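Local coordinates for protein transcriptional regulator, LRP/AsnC family (Neisseria meningitidis, PDB 2P5V) that probably binds specific DNA sequences to regulate transcription, as a member of the Lrp/AsnC family of regulators, and binds calcium ions, at residues G[13-16]-G[17-21]; G[28-31]-G[32-36]; G[46-50]-G[51-55]; G[125-128]-G[129-133]. All coordinates share one frame; numbering follows the deposited sequence.

Interaction 1. Residues G[13-16]-G[17-21]; sequences IKIL and QVLQE
I15 and L19, one helical turn apart, lie side by side and point the same way, with I15 CG2 3.9 Å from L19 CD1. That methyl reaches its neighbour because it is the branch set opposite the backbone N, while CG1 stands beside that nitrogen (chi1 -74°). L19 also rests its CB and CG on the I15 carbonyl, CG lying 3.4 Å from I15 O, the oxygen that accepts L19 N at 3.0 Å. Together with V18 N to K14 O and Q20 N to L16 O, this bond continues the regular i to i+4 series of helix 10-21, a helix of the winged helix-turn-helix domain. The packed flank, I15, L16 and L19, meets helix 38-50, and L19 also touches R24 of the second subunit. The flank carrying K14 and Q17 is more polar and opens toward solvent, though I13 beneath Q17 is buried. Q17 stretches back across I13, its amide lying against a methyl, with Q17 NE2 3.3 Å from I13 CG2. The backbones are joined by Q17 N to I13 O at 2.9 Å (N-H...O 164°). K14 lies exposed, bent at chi2 (67°), its CD 4.3 Å from Q17 OE1.

Interaction 2. Residues G[28-31]-G[32-36]; sequences VELS and ERVAL
E29 and R33 run alongside each other in the same direction, yet their charged ends do not join. R33 NH2 lies 3.9 Å from E29 CB, so the guanidinium is laid over the aliphatic base of the glutamate, and E29 OE1 remains 4.4 Å from R33 NH2, well out of the guanidinium plane. The attraction is therefore one of nearby opposite charges, with no N-H directed at the oxygen. On another side, L30 and V34 also lie side by side, L30 CD1 touching V34 CG2 at 4.1 Å, and the same V34 methyl comes 3.2 Å from L30 O. Behind these side chains the backbone bonding shifts toward i to i+3: R33 N binds L30 O and, weakly, E29 O, as helix 27-33 tightens at its C-terminal end. In the helix-turn-helix this is the helix that precedes the probable recognition helix 38-50, and the stretch after it forms the turn between them. The turn is closed by L36 N, which donates to S31 O at 3.0 Å with an N-H...O angle of 170°. S31 is itself fixed by its hydroxyl. OG sits between its own N and carbonyl carbon (chi1 70°), which lets it fold back and donate to V28 O at 2.8 Å. V28 O accepts from E32 N as well, and both donors approach from the same face of the carbonyl plane. Further out, L30 packs on V18 and L19 of helix 10-21 and on C41 and L45 of helix 38-50, while V34 rests on K14 and I15.

Interaction 3. Residues G[46-50]-G[51-55]; sequences KQLED and AGIVR
L48 and I53 make the closest apolar contact here: their methyls, L48 CD2 and I53 CD1, meet at 3.4 Å, tighter than usual for two carbons, with the side chains angled across each other. I53 also sets its CB 3.4 Å from L48 O. Beside this pair, E49 lays its CG along V54, an aliphatic contact that leaves the carboxylate to bind the hydroxyl of Y57. Backbone hydrogen bonds form the second group. A51 N continues the helical pattern to Q47 O at 2.8 Å. Then the chain turns: G52, the first residue to leave helical angles, has positive phi (87°), and its N donates to E49 O at 3.1 Å from well above the carbonyl plane. I53 N donates to L48 O at 3.0 Å, almost in line with the C=O bond, and V54 N adds a weak bond to the same oxygen. This is a Schellman motif, which ends helix 38-50; strand 54-61 follows. V54 pairs with an antiparallel strand of the second subunit, so the sheet continues across the interface, while L48, I53 and V54 all pack on L16 of helix 10-21. The chemistry thus combines two demands at one bend: the carbonyls of the last helical turn find donors in the residues just beyond it, and the apolar side chains of L48 and I53, from before and after the bend, pack together against helix 10-21.

Interaction 4. Residues G[125-128]-G[129-133]; sequences FVLD and TLLSH
The C-terminal end of helix 119-130, in the Lrp/AsnC ligand-binding domain, widens into a pi-type turn, and its bonding shows it. F125 O accepts from two donors, L130 N at 3.0 Å and T129 N at 2.7 Å, which arrive from opposite faces of the carbonyl plane. L131 N donates to V126 O at 2.9 Å, close to the line of the C=O bond, again spanning five residues. Among the side chains, V126 CG1 meets L131 CD1 at 3.5 Å with the two lying alongside, and L127 CD2 approaches that same methyl at 4.0 Å. The F125 ring comes obliquely against T129, its CE1 3.7 Å from T129 CG2; with CG opposite the backbone N (chi1 173°), the ring is swung along the helix toward this threonine. S132 OG lies 2.6 Å from D128 O and 2.9 Å from T129 O, and which one takes its proton is not settled. Around this end, F125 packs edge-to-face on W95 and meets F116, and with L130 it touches I74 of strand 70-78. L130 and L131 rest on A139 of strand 136-150, while V126 and L127 reach L145 and K146 of the fourth subunit.

Overall arrangement
Interactions 1, 2 and 3 fall within the winged helix-turn-helix region and interlock around helix 10-21. Interaction 1 touches both others: V18 CG1 lies 3.7 Å from L30 CD1 of interaction 2, and L16 CD2 lies 3.6 Å from I53 CG2 of interaction 3. Interactions 2 and 3 do not meet, their nearest atoms being about 7 Å apart, so helix 10-21 bridges them. Interactions 1 and 3 both also reach the second subunit. Interaction 4 belongs to the ligand-binding domain on the opposite side of the chain's centre, its centre about 40 Å from that of interaction 1. It alone is near calcium: the L131 side chain is about 7 Å from a bound ion.

Interaction 1. Residues G[13-16]-G[17-21]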
loop_
_atom_site.group_PDB
_atom_site.type_symbol
_atom_site.label_atom_id
_atom_site.label_comp_id
_atom_site.label_asym_id
_atom_site.label_seq_id
_atom_site.Cartn_x
_atom_site.Cartn_y
_atom_site.Cartn_z
ATOM N N ILE G 13 -30.305 3.750 -33.315
ATOM C CA ILE G 13 -29.702 2.860 -32.316
ATOM C C ILE G 13 -29.438 1.491 -32.936
ATOM O O ILE G 13 -28.321 0.976 -32.863
ATOM C CB ILE G 13 -30.599 2.672 -31.060
ATOM C CG1 ILE G 13 -30.799 3.996 -30.308
ATOM C CG2 ILE G 13 -30.000 1.627 -30.120
ATOM C CD1 ILE G 13 -29.515 4.661 -29.864
ATOM N N LYS G 14 -30.471 0.919 -33.549
ATOM C CA LYS G 14 -30.386 -0.393 -34.198
ATOM C C LYS G 14 -29.218 -0.484 -35.183
ATOM O O LYS G 14 -28.487 -1.471 -35.191
ATOM C CB LYS G 14 -31.701 -0.706 -34.922
ATOM C CG LYS G 14 -31.761 -2.075 -35.598
ATOM C CD LYS G 14 -31.753 -3.212 -34.586
ATOM C CE LYS G 14 -32.146 -4.536 -35.233
ATOM N NZ LYS G 14 -32.691 -5.505 -34.242
ATOM N N ILE G 15 -29.059 0.550 -36.009
ATOM C CA ILE G 15 -27.958 0.625 -36.980
ATOM C C ILE G 15 -26.581 0.595 -36.303
ATOM O O ILE G 15 -25.657 -0.064 -36.783
ATOM C CB ILE G 15 -28.061 1.907 -37.848
ATOM C CG1 ILE G 15 -29.182 1.771 -38.877
ATOM C CG2 ILE G 15 -26.748 2.184 -38.558
ATOM C CD1 ILE G 15 -29.435 3.039 -39.681
ATOM N N LEU G 16 -26.447 1.327 -35.201
ATOM C CA LEU G 16 -25.185 1.368 -34.454
ATOM C C LEU G 16 -24.885 0.031 -33.778
ATOM O O LEU G 16 -23.742 -0.418 -33.755
ATOM C CB LEU G 16 -25.203 2.497 -33.422
ATOM C CG LEU G 16 -25.265 3.911 -34.008
ATOM C CD1 LEU G 16 -25.747 4.894 -32.958
ATOM C CD2 LEU G 16 -23.920 4.344 -34.577
ATOM N N GLN G 17 -25.912 -0.608 -33.237
ATOM C CA GLN G 17 -25.747 -1.930 -32.644
ATOM C C GLN G 17 -25.299 -2.943 -33.691
ATOM O O GLN G 17 -24.398 -3.743 -33.437
ATOM C CB GLN G 17 -27.047 -2.396 -31.999
ATOM C CG GLN G 17 -27.460 -1.586 -30.775
ATOM C CD GLN G 17 -28.857 -1.935 -30.291
ATOM O OE1 GLN G 17 -29.584 -2.686 -30.940
ATOM N NE2 GLN G 17 -29.236 -1.388 -29.146
ATOM N N VAL G 18 -25.930 -2.901 -34.864
ATOM C CA VAL G 18 -25.600 -3.830 -35.945
ATOM C C VAL G 18 -24.149 -3.655 -36.386
ATOM O O VAL G 18 -23.403 -4.630 -36.487
ATOM C CB VAL G 18 -26.528 -3.645 -37.173
ATOM C CG1 VAL G 18 -25.935 -4.308 -38.412
ATOM C CG2 VAL G 18 -27.918 -4.202 -36.885
ATOM N N LEU G 19 -23.760 -2.413 -36.648
ATOM C CA LEU G 19 -22.418 -2.116 -37.157
ATOM C C LEU G 19 -21.301 -2.362 -36.132
ATOM O O LEU G 19 -20.171 -2.686 -36.513
ATOM C CB LEU G 19 -22.347 -0.667 -37.654
ATOM C CG LEU G 19 -23.101 -0.360 -38.947
ATOM C CD1 LEU G 19 -23.094 1.144 -39.195
ATOM C CD2 LEU G 19 -22.503 -1.122 -40.133
ATOM N N GLN G 20 -21.608 -2.189 -34.845
ATOM C CA GLN G 20 -20.633 -2.458 -33.791
ATOM C C GLN G 20 -20.221 -3.925 -33.789
ATOM O O GLN G 20 -19.054 -4.243 -33.564
ATOM C CB GLN G 20 -21.166 -2.056 -32.413
ATOM C CG GLN G 20 -20.957 -0.586 -32.089
ATOM C CD GLN G 20 -21.164 -0.264 -30.626
ATOM O OE1 GLN G 20 -20.360 0.449 -30.021
ATOM N NE2 GLN G 20 -22.233 -0.794 -30.042
ATOM N N GLU G 21 -21.184 -4.804 -34.053
ATOM C CA GLU G 21 -20.935 -6.240 -34.129
ATOM C C GLU G 21 -20.443 -6.693 -35.500
ATOM O O GLU G 21 -19.613 -7.591 -35.589
ATOM C CB GLU G 21 -22.194 -7.017 -33.736
ATOM C CG GLU G 21 -22.483 -6.978 -32.245
ATOM C CD GLU G 21 -21.338 -7.552 -31.420
ATOM O OE1 GLU G 21 -20.983 -8.732 -31.616
ATOM O OE2 GLU G 21 -20.782 -6.814 -30.581
#

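Interaction 2. Residues G[28-31]-G[32-36]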
loop_
_atom_site.group_PDB
_atom_site.type_symbol
_atom_site.label_atom_id
_atom_site.label_comp_id
_atom_site.label_asym_id
_atom_site.label_seq_id
_atom_site.Cartn_x
_atom_site.Cartn_y
_atom_site.Cartn_z
ATOM N N VAL G 28 -26.779 -2.522 -48.445
ATOM C CA VAL G 28 -27.901 -3.437 -48.683
ATOM C C VAL G 28 -28.075 -4.449 -47.550
ATOM O O VAL G 28 -29.201 -4.767 -47.167
ATOM C CB VAL G 28 -27.765 -4.200 -50.025
ATOM C CG1 VAL G 28 -27.953 -3.252 -51.201
ATOM C CG2 VAL G 28 -26.423 -4.924 -50.111
ATOM N N GLU G 29 -26.962 -4.943 -47.013
ATOM C CA GLU G 29 -26.995 -5.857 -45.873
ATOM C C GLU G 29 -27.499 -5.140 -44.629
ATOM O O GLU G 29 -28.456 -5.584 -43.992
ATOM C CB GLU G 29 -25.604 -6.442 -45.625
ATOM C CG GLU G 29 -25.177 -7.449 -46.693
ATOM C CD GLU G 29 -23.691 -7.785 -46.646
ATOM O OE1 GLU G 29 -23.047 -7.547 -45.602
ATOM O OE2 GLU G 29 -23.166 -8.292 -47.659
ATOM N N LEU G 30 -26.853 -4.019 -44.308
ATOM C CA LEU G 30 -27.212 -3.181 -43.156
ATOM C C LEU G 30 -28.686 -2.779 -43.172
ATOM O O LEU G 30 -29.377 -2.897 -42.156
ATOM C CB LEU G 30 -26.324 -1.925 -43.125
ATOM C CG LEU G 30 -26.627 -0.840 -42.084
ATOM C CD1 LEU G 30 -26.485 -1.388 -40.679
ATOM C CD2 LEU G 30 -25.716 0.365 -42.289
ATOM N N SER G 31 -29.154 -2.309 -44.327
ATOM C CA SER G 31 -30.552 -1.915 -44.509
ATOM C C SER G 31 -31.517 -3.080 -44.275
ATOM O O SER G 31 -32.608 -2.883 -43.740
ATOM C CB SER G 31 -30.764 -1.336 -45.914
ATOM O OG SER G 31 -30.661 -2.339 -46.911
ATOM N N GLU G 32 -31.100 -4.284 -44.669
ATOM C CA GLU G 32 -31.922 -5.491 -44.523
ATOM C C GLU G 32 -32.081 -5.920 -43.054
ATOM O O GLU G 32 -33.083 -6.546 -42.701
ATOM C CB GLU G 32 -31.314 -6.636 -45.354
ATOM C CG GLU G 32 -32.204 -7.867 -45.545
ATOM C CD GLU G 32 -33.315 -7.668 -46.579
ATOM O OE1 GLU G 32 -33.690 -6.509 -46.860
ATOM O OE2 GLU G 32 -33.819 -8.684 -47.111
ATOM N N ARG G 33 -31.113 -5.575 -42.205
ATOM C CA ARG G 33 -31.172 -5.933 -40.781
ATOM C C ARG G 33 -31.855 -4.857 -39.935
ATOM O O ARG G 33 -32.145 -5.087 -38.764
ATOM C CB ARG G 33 -29.773 -6.213 -40.213
ATOM C CG ARG G 33 -28.803 -6.867 -41.187
ATOM C CD ARG G 33 -27.972 -7.979 -40.552
ATOM N NE ARG G 33 -26.964 -8.482 -41.488
ATOM C CZ ARG G 33 -27.221 -9.215 -42.577
ATOM N NH1 ARG G 33 -28.466 -9.561 -42.906
ATOM N NH2 ARG G 33 -26.216 -9.607 -43.356
ATOM N N VAL G 34 -32.097 -3.688 -40.525
ATOM C CA VAL G 34 -32.716 -2.564 -39.819
ATOM C C VAL G 34 -34.110 -2.237 -40.375
ATOM O O VAL G 34 -34.729 -1.250 -39.972
ATOM C CB VAL G 34 -31.804 -1.311 -39.888
ATOM C CG1 VAL G 34 -32.366 -0.178 -39.034
ATOM C CG2 VAL G 34 -30.390 -1.662 -39.428
ATOM N N ALA G 35 -34.604 -3.080 -41.282
ATOM C CA ALA G 35 -35.911 -2.885 -41.916
ATOM C C ALA G 35 -36.045 -1.499 -42.550
ATOM O O ALA G 35 -37.060 -0.817 -42.373
ATOM C CB ALA G 35 -37.035 -3.132 -40.911
ATOM N N LEU G 36 -35.003 -1.095 -43.279
ATOM C CA LEU G 36 -34.977 0.169 -44.021
ATOM C C LEU G 36 -34.625 -0.066 -45.488
ATOM O O LEU G 36 -34.083 -1.114 -45.843
ATOM C CB LEU G 36 -33.951 1.129 -43.408
ATOM C CG LEU G 36 -34.496 2.324 -42.623
ATOM C CD1 LEU G 36 -33.358 3.040 -41.927
ATOM C CD2 LEU G 36 -35.256 3.281 -43.537
#

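Interaction 3. Residues G[46-50]-G[51-55]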
loop_
_atom_site.group_PDB
_atom_site.type_symbol
_atom_site.label_atom_id
_atom_site.label_comp_id
_atom_site.label_asym_id
_atom_site.label_seq_id
_atom_site.Cartn_x
_atom_site.Cartn_y
_atom_site.Cartn_z
ATOM N N LYS G 46 -24.704 8.028 -42.863
ATOM C CA LYS G 46 -23.900 9.207 -43.190
ATOM C C LYS G 46 -23.957 10.263 -42.083
ATOM O O LYS G 46 -22.937 10.844 -41.726
ATOM C CB LYS G 46 -24.389 9.834 -44.499
ATOM C CG LYS G 46 -23.317 10.601 -45.254
ATOM C CD LYS G 46 -22.563 9.706 -46.238
ATOM C CE LYS G 46 -23.397 9.408 -47.480
ATOM N NZ LYS G 46 -22.571 8.859 -48.587
ATOM N N GLN G 47 -25.157 10.515 -41.559
ATOM C CA GLN G 47 -25.350 11.460 -40.456
ATOM C C GLN G 47 -24.573 11.015 -39.215
ATOM O O GLN G 47 -23.947 11.830 -38.531
ATOM C CB GLN G 47 -26.842 11.602 -40.115
ATOM C CG GLN G 47 -27.676 12.306 -41.199
ATOM C CD GLN G 47 -29.177 12.006 -41.120
ATOM O OE1 GLN G 47 -29.631 11.219 -40.286
ATOM N NE2 GLN G 47 -29.950 12.636 -42.002
ATOM N N LEU G 48 -24.611 9.715 -38.942
ATOM C CA LEU G 48 -23.903 9.131 -37.803
ATOM C C LEU G 48 -22.385 9.275 -37.914
ATOM O O LEU G 48 -21.719 9.544 -36.916
ATOM C CB LEU G 48 -24.268 7.649 -37.645
ATOM C CG LEU G 48 -25.716 7.372 -37.257
ATOM C CD1 LEU G 48 -26.035 5.894 -37.377
ATOM C CD2 LEU G 48 -25.963 7.865 -35.848
ATOM N N GLU G 49 -21.846 9.092 -39.120
ATOM C CA GLU G 49 -20.408 9.257 -39.361
ATOM C C GLU G 49 -19.999 10.729 -39.331
ATOM O O GLU G 49 -18.980 11.079 -38.743
ATOM C CB GLU G 49 -20.001 8.642 -40.702
ATOM C CG GLU G 49 -19.924 7.121 -40.694
ATOM C CD GLU G 49 -19.878 6.531 -42.098
ATOM O OE1 GLU G 49 -19.608 7.283 -43.062
ATOM O OE2 GLU G 49 -20.121 5.314 -42.240
ATOM N N ASP G 50 -20.798 11.581 -39.970
ATOM C CA ASP G 50 -20.548 13.020 -39.968
ATOM C C ASP G 50 -20.679 13.616 -38.563
ATOM O O ASP G 50 -19.960 14.552 -38.214
ATOM C CB ASP G 50 -21.504 13.740 -40.931
ATOM C CG ASP G 50 -21.330 13.297 -42.378
ATOM O OD1 ASP G 50 -20.294 12.669 -42.704
ATOM O OD2 ASP G 50 -22.242 13.572 -43.189
ATOM N N ALA G 51 -21.596 13.071 -37.765
ATOM C CA ALA G 51 -21.786 13.499 -36.375
ATOM C C ALA G 51 -20.627 13.092 -35.461
ATOM O O ALA G 51 -20.498 13.614 -34.353
ATOM C CB ALA G 51 -23.081 12.935 -35.830
ATOM N N GLY G 52 -19.801 12.149 -35.911
ATOM C CA GLY G 52 -18.683 11.656 -35.119
ATOM C C GLY G 52 -19.068 10.522 -34.185
ATOM O O GLY G 52 -18.290 10.158 -33.302
ATOM N N ILE G 53 -20.259 9.954 -34.378
ATOM C CA ILE G 53 -20.718 8.853 -33.535
ATOM C C ILE G 53 -19.933 7.576 -33.841
ATOM O O ILE G 53 -19.399 6.934 -32.926
ATOM C CB ILE G 53 -22.231 8.602 -33.679
ATOM C CG1 ILE G 53 -23.007 9.777 -33.076
ATOM C CG2 ILE G 53 -22.621 7.295 -32.988
ATOM C CD1 ILE G 53 -24.491 9.747 -33.360
ATOM N N VAL G 54 -19.878 7.219 -35.123
ATOM C CA VAL G 54 -18.978 6.183 -35.598
ATOM C C VAL G 54 -17.657 6.867 -35.889
ATOM O O VAL G 54 -17.561 7.643 -36.844
ATOM C CB VAL G 54 -19.483 5.518 -36.881
ATOM C CG1 VAL G 54 -18.452 4.516 -37.390
ATOM C CG2 VAL G 54 -20.823 4.846 -36.646
ATOM N N ARG G 55 -16.648 6.598 -35.065
ATOM C CA ARG G 55 -15.340 7.227 -35.247
ATOM C C ARG G 55 -14.387 6.417 -36.136
ATOM O O ARG G 55 -13.477 6.988 -36.739
ATOM C CB ARG G 55 -14.682 7.557 -33.900
ATOM C CG ARG G 55 -14.412 6.380 -32.996
ATOM C CD ARG G 55 -13.599 6.812 -31.786
ATOM N NE ARG G 55 -13.238 5.671 -30.947
ATOM C CZ ARG G 55 -12.290 4.778 -31.240
ATOM N NH1 ARG G 55 -11.582 4.870 -32.366
ATOM N NH2 ARG G 55 -12.050 3.777 -30.401
#

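Interaction 4. Residues G[125-128]-G[129-133]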
loop_
_atom_site.group_PDB
_atom_site.type_symbol
_atom_site.label_atom_id
_atom_site.label_comp_id
_atom_site.label_asym_id
_atom_site.label_seq_id
_atom_site.Cartn_x
_atom_site.Cartn_y
_atom_site.Cartn_z
ATOM N N PHE G 125 11.034 -4.241 -23.890
ATOM C CA PHE G 125 10.232 -3.022 -23.958
ATOM C C PHE G 125 10.361 -2.197 -22.679
ATOM O O PHE G 125 10.780 -1.046 -22.710
ATOM C CB PHE G 125 8.764 -3.355 -24.207
ATOM C CG PHE G 125 7.866 -2.167 -24.130
ATOM C CD1 PHE G 125 7.973 -1.151 -25.065
ATOM C CD2 PHE G 125 6.939 -2.039 -23.108
ATOM C CE1 PHE G 125 7.163 -0.038 -24.999
ATOM C CE2 PHE G 125 6.115 -0.920 -23.037
ATOM C CZ PHE G 125 6.228 0.077 -23.983
ATOM N N VAL G 126 10.012 -2.809 -21.556
ATOM C CA VAL G 126 10.060 -2.144 -20.254
ATOM C C VAL G 126 11.452 -1.553 -19.938
ATOM O O VAL G 126 11.588 -0.349 -19.701
ATOM C CB VAL G 126 9.632 -3.131 -19.145
ATOM C CG1 VAL G 126 9.999 -2.608 -17.778
ATOM C CG2 VAL G 126 8.131 -3.396 -19.243
ATOM N N LEU G 127 12.479 -2.396 -19.963
ATOM C CA LEU G 127 13.829 -1.970 -19.567
ATOM C C LEU G 127 14.457 -0.963 -20.533
ATOM O O LEU G 127 15.088 -0.002 -20.091
ATOM C CB LEU G 127 14.769 -3.175 -19.410
ATOM C CG LEU G 127 14.487 -4.172 -18.269
ATOM C CD1 LEU G 127 15.729 -5.034 -17.995
ATOM C CD2 LEU G 127 14.039 -3.482 -16.987
ATOM N N ASP G 128 14.288 -1.187 -21.839
ATOM C CA ASP G 128 14.952 -0.361 -22.854
ATOM C C ASP G 128 14.100 0.821 -23.336
ATOM O O ASP G 128 14.653 1.837 -23.734
ATOM C CB ASP G 128 15.379 -1.204 -24.062
ATOM C CG ASP G 128 16.072 -2.491 -23.665
ATOM O OD1 ASP G 128 16.569 -2.581 -22.523
ATOM O OD2 ASP G 128 16.111 -3.418 -24.499
ATOM N N THR G 129 12.770 0.699 -23.311
ATOM C CA THR G 129 11.913 1.764 -23.848
ATOM C C THR G 129 11.186 2.538 -22.760
ATOM O O THR G 129 11.371 3.737 -22.620
ATOM C CB THR G 129 10.892 1.215 -24.874
ATOM O OG1 THR G 129 11.601 0.633 -25.965
ATOM C CG2 THR G 129 10.004 2.324 -25.420
ATOM N N LEU G 130 10.357 1.850 -21.991
ATOM C CA LEU G 130 9.508 2.519 -21.018
ATOM C C LEU G 130 10.305 3.234 -19.923
ATOM O O LEU G 130 10.157 4.437 -19.736
ATOM C CB LEU G 130 8.565 1.511 -20.382
ATOM C CG LEU G 130 7.495 2.078 -19.451
ATOM C CD1 LEU G 130 6.693 3.173 -20.148
ATOM C CD2 LEU G 130 6.610 0.946 -19.001
ATOM N N LEU G 131 11.149 2.484 -19.215
ATOM C CA LEU G 131 11.783 2.983 -17.997
ATOM C C LEU G 131 12.875 3.985 -18.308
ATOM O O LEU G 131 13.173 4.841 -17.482
ATOM C CB LEU G 131 12.343 1.829 -17.163
ATOM C CG LEU G 131 11.269 0.909 -16.573
ATOM C CD1 LEU G 131 11.880 -0.288 -15.868
ATOM C CD2 LEU G 131 10.370 1.679 -15.619
ATOM N N SER G 132 13.447 3.870 -19.506
ATOM C CA SER G 132 14.487 4.770 -19.989
ATOM C C SER G 132 13.948 6.157 -20.356
ATOM O O SER G 132 14.722 7.111 -20.488
ATOM C CB SER G 132 15.161 4.155 -21.216
ATOM O OG SER G 132 14.214 3.948 -22.251
ATOM N N HIS G 133 12.633 6.259 -20.524
ATOM C CA HIS G 133 11.984 7.503 -20.912
ATOM C C HIS G 133 12.101 8.521 -19.779
ATOM O O HIS G 133 11.751 8.232 -18.631
ATOM C CB HIS G 133 10.511 7.245 -21.259
ATOM C CG HIS G 133 9.846 8.373 -21.996
ATOM N ND1 HIS G 133 9.629 9.609 -21.427
ATOM C CD2 HIS G 133 9.322 8.440 -23.244
ATOM C CE1 HIS G 133 9.012 10.391 -22.293
ATOM N NE2 HIS G 133 8.813 9.706 -23.405
#